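Local coordinates for protein heat-inducible transcription repressor hrcA homolog (Thermotoga maritima, PDB 1STZ) that acts as a heat-inducible transcriptional repressor that binds DNA, probably controlling class I heat-shock operons such as grpE-dnaK-dnaJ and groELS, at the interface of chains A and B and the interface of chains A and C. Residues are numbered along the deposited sequence; one frame, centred on the assembly and turned at random. Chains: chain A/B/C, Heat-inducible transcription repressor hrcA homolog.

Contact 1: the interface of chains A and B. Residues chain A 103-104, 107; chain B 160, 176-178, 180, 182, 184, 216, 219.
A:Leu103, at the start of helix 103-106, pushes its whole isobutyl group into an apolar pocket of chain B and hides 122 Å² there, by far the largest share of this patch. The two methyls part ways. A:Leu103 CD1 comes down beside the six-membered ring of B:Trp184, above the plane but outside the rim, off the CH2 corner and 3.5 Å from B:Trp184 CH2. B:Leu160 CD1 covers the same indole face over its centre and B:Leu182 CB the opposite one; this sandwich from within chain B probably limits the rotation of the indole. A:Leu103 CD1 also meets B:Phe216 CE1 at 3.6 Å. A:Leu103 CD2 lies in the plane of that phenyl ring, at its edge, and presses on B:Leu219 CD1 at a tight 3.5 Å. Behind the fork, A:Leu103 CG rests on B:Ile176 CG2. The first torsion of A:Leu103, chi1 -128°, is nearly eclipsed, a strained conformer that may reflect the tight fit or the model.

The rest is looser and wetter. No polar atom of one chain bonds directly to the other; instead one water links A:Leu103 N to B:Lys177 O, lying 2.6 Å from that carbonyl oxygen, and a second joins A:Ala104 N to B:Glu180 O. A:Thr107 meets B:Leu182 tip to tip, A:Thr107 OG1 3.5 Å from B:Leu182 CD2, and lays CG2 against B:Phe216. The A:Thr107 OG1 hydroxyl donates within chain A to A:Ala104 O at 2.7 Å, near the end of the short helix. The union is asymmetric and may come from crystal packing; within it, one leucine anchors the chain A segment in the pocket of chain B.

Contact 2: the interface of chains A and C. Residues chain A 114, 165, 169, 331, 335; chain C 159, 177.
C:Tyr159 turns one side of its phenol towards chain A, and A:Leu165, A:Ala114 and A:Gly169 all approach from that side. A:Leu165 crosses the ring obliquely: A:Leu165 CD1 stands above the plane but well outside the rim, beyond the CE1 edge and 3.5 Å from C:Tyr159 CE1. On the other flank of the ring, nearer the edge than the face, A:Ala114 CB sits 3.6 Å from C:Tyr159 CD2. A:Gly169 CA lies towards the phenol tip, 3.7 Å from C:Tyr159 OH, where the absence of a side chain probably helps the backbone of strand 169-177 come close. A:Thr335 CG2 reaches the same hydroxyl end from nearly in the ring plane. An alanine in place of C:Tyr159 would probably open a gap between A:Leu165 and A:Ala114 and leave both without their packing partner.

C:Lys177 runs past A:Ala114 towards the end of helix 314-334. Its CG is anti to the backbone N (chi1 -165°), and a bend at chi3 (46°) carries the tip on to A:Tyr331 and A:Thr335. The amine C:Lys177 NZ donates a long hydrogen bond of 3.2 Å to A:Thr335 OG1. C:Lys177 NZ also stands beside the phenol of A:Tyr331, above the plane but outside the rim, 3.5 Å from A:Tyr331 CE1; C:Lys177 CE follows at 3.9 Å from the same carbon. A:Thr335 OG1 lies over this same face of A:Tyr331, so hydroxyl and amine share one side of the ring. The interface is two-fold, so every contact recurs with the chains exchanged, as suits the dimer of this repressor. At about a right angle to the lysine bond that it accepts, A:Thr335 OG1 donates to A:Tyr331 O at 2.7 Å, tilted 31° from the carbonyl plane.

Contact 1: the interface of chains A and B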
loop_
_atom_site.group_PDB
_atom_site.type_symbol
_atom_site.label_atom_id
_atom_site.label_comp_id
_atom_site.label_asym_id
_atom_site.label_seq_id
_atom_site.Cartn_x
_atom_site.Cartn_y
_atom_site.Cartn_z
ATOM N N LEU A 103 0.597 -5.820 8.712
ATOM C CA LEU A 103 1.280 -5.225 7.584
ATOM C C LEU A 103 0.373 -4.237 6.854
ATOM O O LEU A 103 0.791 -3.127 6.510
ATOM C CB LEU A 103 1.727 -6.337 6.614
ATOM C CG LEU A 103 3.158 -6.478 6.092
ATOM C CD1 LEU A 103 3.190 -6.249 4.606
ATOM C CD2 LEU A 103 4.175 -5.580 6.779
ATOM N N ALA A 104 -0.872 -4.650 6.629
ATOM C CA ALA A 104 -1.801 -3.863 5.832
ATOM C C ALA A 104 -2.044 -2.484 6.439
ATOM O O ALA A 104 -1.977 -1.469 5.743
ATOM C CB ALA A 104 -3.106 -4.603 5.664
ATOM N N THR A 107 0.707 0.288 6.305
ATOM C CA THR A 107 0.857 1.074 5.080
ATOM C C THR A 107 0.236 2.454 5.173
ATOM O O THR A 107 0.442 3.288 4.283
ATOM C CB THR A 107 0.290 0.372 3.837
ATOM O OG1 THR A 107 -1.155 0.319 3.900
ATOM C CG2 THR A 107 0.789 -1.075 3.724
ATOM N N LEU B 160 3.530 -12.868 2.069
ATOM C CA LEU B 160 4.081 -12.381 0.829
ATOM C C LEU B 160 5.614 -12.434 0.900
ATOM O O LEU B 160 6.199 -12.561 1.972
ATOM C CB LEU B 160 3.496 -11.002 0.484
ATOM C CG LEU B 160 3.893 -9.698 1.158
ATOM C CD1 LEU B 160 2.779 -8.656 1.003
ATOM C CD2 LEU B 160 4.183 -9.906 2.588
ATOM N N ILE B 176 7.155 -12.466 4.708
ATOM C CA ILE B 176 6.559 -11.581 5.693
ATOM C C ILE B 176 5.110 -11.994 5.910
ATOM O O ILE B 176 4.388 -12.219 4.950
ATOM C CB ILE B 176 6.547 -10.114 5.178
ATOM C CG1 ILE B 176 7.929 -9.631 4.821
ATOM C CG2 ILE B 176 5.944 -9.198 6.233
ATOM C CD1 ILE B 176 7.878 -8.424 3.884
ATOM N N LYS B 177 4.690 -12.027 7.169
ATOM C CA LYS B 177 3.335 -12.380 7.553
ATOM C C LYS B 177 2.324 -11.283 7.201
ATOM O O LYS B 177 2.559 -10.115 7.456
ATOM C CB LYS B 177 3.277 -12.657 9.066
ATOM C CG LYS B 177 4.066 -13.894 9.499
ATOM C CD LYS B 177 3.621 -14.416 10.861
ATOM C CE LYS B 177 2.377 -15.297 10.759
ATOM N NZ LYS B 177 2.003 -15.906 12.077
ATOM N N THR B 178 1.205 -11.668 6.604
ATOM C CA THR B 178 0.100 -10.742 6.380
ATOM C C THR B 178 -1.143 -11.258 7.089
ATOM O O THR B 178 -1.393 -12.460 7.131
ATOM C CB THR B 178 -0.198 -10.544 4.875
ATOM O OG1 THR B 178 -0.338 -11.812 4.220
ATOM C CG2 THR B 178 0.964 -9.872 4.159
ATOM N N GLU B 180 -4.859 -9.094 7.164
ATOM C CA GLU B 180 -5.867 -8.720 6.155
ATOM C C GLU B 180 -5.204 -8.457 4.831
ATOM O O GLU B 180 -4.080 -7.968 4.778
ATOM C CB GLU B 180 -6.642 -7.438 6.489
ATOM C CG GLU B 180 -7.096 -7.312 7.908
ATOM C CD GLU B 180 -6.029 -6.693 8.770
ATOM O OE1 GLU B 180 -5.407 -7.460 9.504
ATOM O OE2 GLU B 180 -5.821 -5.462 8.707
ATOM N N LEU B 182 -4.656 -6.637 1.145
ATOM C CA LEU B 182 -4.600 -5.321 0.576
ATOM C C LEU B 182 -4.277 -5.498 -0.900
ATOM O O LEU B 182 -3.836 -6.566 -1.315
ATOM C CB LEU B 182 -3.474 -4.553 1.278
ATOM C CG LEU B 182 -3.613 -3.052 1.442
ATOM C CD1 LEU B 182 -4.937 -2.704 2.057
ATOM C CD2 LEU B 182 -2.462 -2.549 2.285
ATOM N N TRP B 184 -1.767 -5.357 -2.949
ATOM C CA TRP B 184 -0.316 -5.336 -2.800
ATOM C C TRP B 184 0.381 -4.930 -4.085
ATOM O O TRP B 184 1.508 -4.445 -4.045
ATOM C CB TRP B 184 0.199 -6.691 -2.308
ATOM C CG TRP B 184 -0.329 -7.033 -0.934
ATOM C CD1 TRP B 184 -1.217 -8.029 -0.615
ATOM C CD2 TRP B 184 -0.014 -6.376 0.292
ATOM N NE1 TRP B 184 -1.469 -8.024 0.737
ATOM C CE2 TRP B 184 -0.744 -7.015 1.317
ATOM C CE3 TRP B 184 0.806 -5.296 0.635
ATOM C CZ2 TRP B 184 -0.676 -6.610 2.653
ATOM C CZ3 TRP B 184 0.876 -4.900 1.969
ATOM C CH2 TRP B 184 0.148 -5.565 2.961
ATOM N N PHE B 216 5.102 0.377 7.435
ATOM C CA PHE B 216 5.390 -0.536 6.352
ATOM C C PHE B 216 6.711 -0.155 5.646
ATOM O O PHE B 216 7.554 -0.984 5.423
ATOM C CB PHE B 216 4.255 -0.556 5.312
ATOM C CG PHE B 216 4.594 -1.376 4.100
ATOM C CD1 PHE B 216 4.525 -2.755 4.148
ATOM C CD2 PHE B 216 5.047 -0.780 2.946
ATOM C CE1 PHE B 216 4.870 -3.512 3.058
ATOM C CE2 PHE B 216 5.373 -1.536 1.856
ATOM C CZ PHE B 216 5.298 -2.894 1.914
ATOM N N LEU B 219 9.610 -0.953 7.755
ATOM C CA LEU B 219 9.953 -2.371 7.626
ATOM C C LEU B 219 10.810 -2.586 6.387
ATOM O O LEU B 219 11.848 -3.222 6.473
ATOM C CB LEU B 219 8.697 -3.243 7.545
ATOM C CG LEU B 219 8.756 -4.743 7.872
ATOM C CD1 LEU B 219 7.613 -5.468 7.176
ATOM C CD2 LEU B 219 10.028 -5.422 7.560
HETATM O O HOH W 1 1.010 -8.751 9.077
HETATM O O HOH W 2 -2.331 -7.322 7.437
#

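Contact 2: the interface of chains A and C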
loop_
_atom_site.group_PDB
_atom_site.type_symbol
_atom_site.label_atom_id
_atom_site.label_comp_id
_atom_site.label_asym_id
_atom_site.label_seq_id
_atom_site.Cartn_x
_atom_site.Cartn_y
_atom_site.Cartn_z
ATOM N N ALA A 114 -0.276 17.633 3.698
ATOM C CA ALA A 114 -0.509 18.783 4.558
ATOM C C ALA A 114 -1.989 19.228 4.607
ATOM O O ALA A 114 -2.311 20.177 5.283
ATOM C CB ALA A 114 0.381 19.946 4.083
ATOM N N LEU A 165 -4.569 28.776 5.309
ATOM C CA LEU A 165 -3.765 28.088 6.298
ATOM C C LEU A 165 -4.574 28.053 7.573
ATOM O O LEU A 165 -5.185 29.039 7.957
ATOM C CB LEU A 165 -2.475 28.843 6.581
ATOM C CG LEU A 165 -1.194 28.054 6.417
ATOM C CD1 LEU A 165 -1.204 26.844 7.354
ATOM C CD2 LEU A 165 -0.999 27.620 4.949
ATOM N N GLY A 169 -3.162 22.676 8.919
ATOM C CA GLY A 169 -2.516 22.586 7.617
ATOM C C GLY A 169 -3.135 23.473 6.551
ATOM O O GLY A 169 -3.703 24.503 6.855
ATOM N N TYR A 331 -0.796 12.859 13.299
ATOM C CA TYR A 331 -0.892 13.879 12.277
ATOM C C TYR A 331 -1.369 15.219 12.895
ATOM O O TYR A 331 -0.739 16.249 12.719
ATOM C CB TYR A 331 -1.796 13.476 11.095
ATOM C CG TYR A 331 -1.887 14.637 10.119
ATOM C CD1 TYR A 331 -0.910 14.838 9.141
ATOM C CD2 TYR A 331 -2.877 15.587 10.252
ATOM C CE1 TYR A 331 -0.969 15.943 8.287
ATOM C CE2 TYR A 331 -2.938 16.701 9.418
ATOM C CZ TYR A 331 -1.984 16.876 8.438
ATOM O OH TYR A 331 -2.077 17.995 7.620
ATOM N N THR A 335 1.068 18.597 13.572
ATOM C CA THR A 335 0.629 19.826 12.943
ATOM C C THR A 335 0.173 20.719 14.105
ATOM O O THR A 335 -1.029 20.991 14.269
ATOM C CB THR A 335 -0.525 19.508 11.947
ATOM O OG1 THR A 335 -0.163 18.379 11.141
ATOM C CG2 THR A 335 -0.709 20.609 10.932
ATOM N N TYR C 159 5.260 24.490 4.295
ATOM C CA TYR C 159 4.346 23.928 3.297
ATOM C C TYR C 159 4.639 24.334 1.868
ATOM O O TYR C 159 5.099 25.421 1.605
ATOM C CB TYR C 159 2.899 24.355 3.572
ATOM C CG TYR C 159 2.385 24.066 4.968
ATOM C CD1 TYR C 159 2.111 25.102 5.856
ATOM C CD2 TYR C 159 2.142 22.764 5.391
ATOM C CE1 TYR C 159 1.613 24.845 7.126
ATOM C CE2 TYR C 159 1.654 22.512 6.652
ATOM C CZ TYR C 159 1.391 23.558 7.513
ATOM O OH TYR C 159 0.918 23.314 8.772
ATOM N N LYS C 177 3.700 18.899 3.359
ATOM C CA LYS C 177 4.392 19.331 4.556
ATOM C C LYS C 177 5.870 19.037 4.346
ATOM O O LYS C 177 6.249 17.909 4.043
ATOM C CB LYS C 177 3.858 18.542 5.760
ATOM C CG LYS C 177 4.210 19.106 7.117
ATOM C CD LYS C 177 3.157 18.771 8.187
ATOM C CE LYS C 177 2.730 17.310 8.168
ATOM N NZ LYS C 177 2.188 16.891 9.485
#

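The C-alpha centres of contact 1 and contact 2 lie about 28 Å apart, and chain A takes part in both, holding copy B at one and copy C at the other. Strands 159-166 and 169-177 contribute to each. The same lysine is used in both in different ways: B:Lys177 by its backbone carbonyl, through water, and C:Lys177 by its side-chain amine. Contact 2 belongs to a two-fold interface and probably reflects the repressor dimer, whereas contact 1 lies in an interface without exact two-fold symmetry and adds a third copy, possibly through crystal packing.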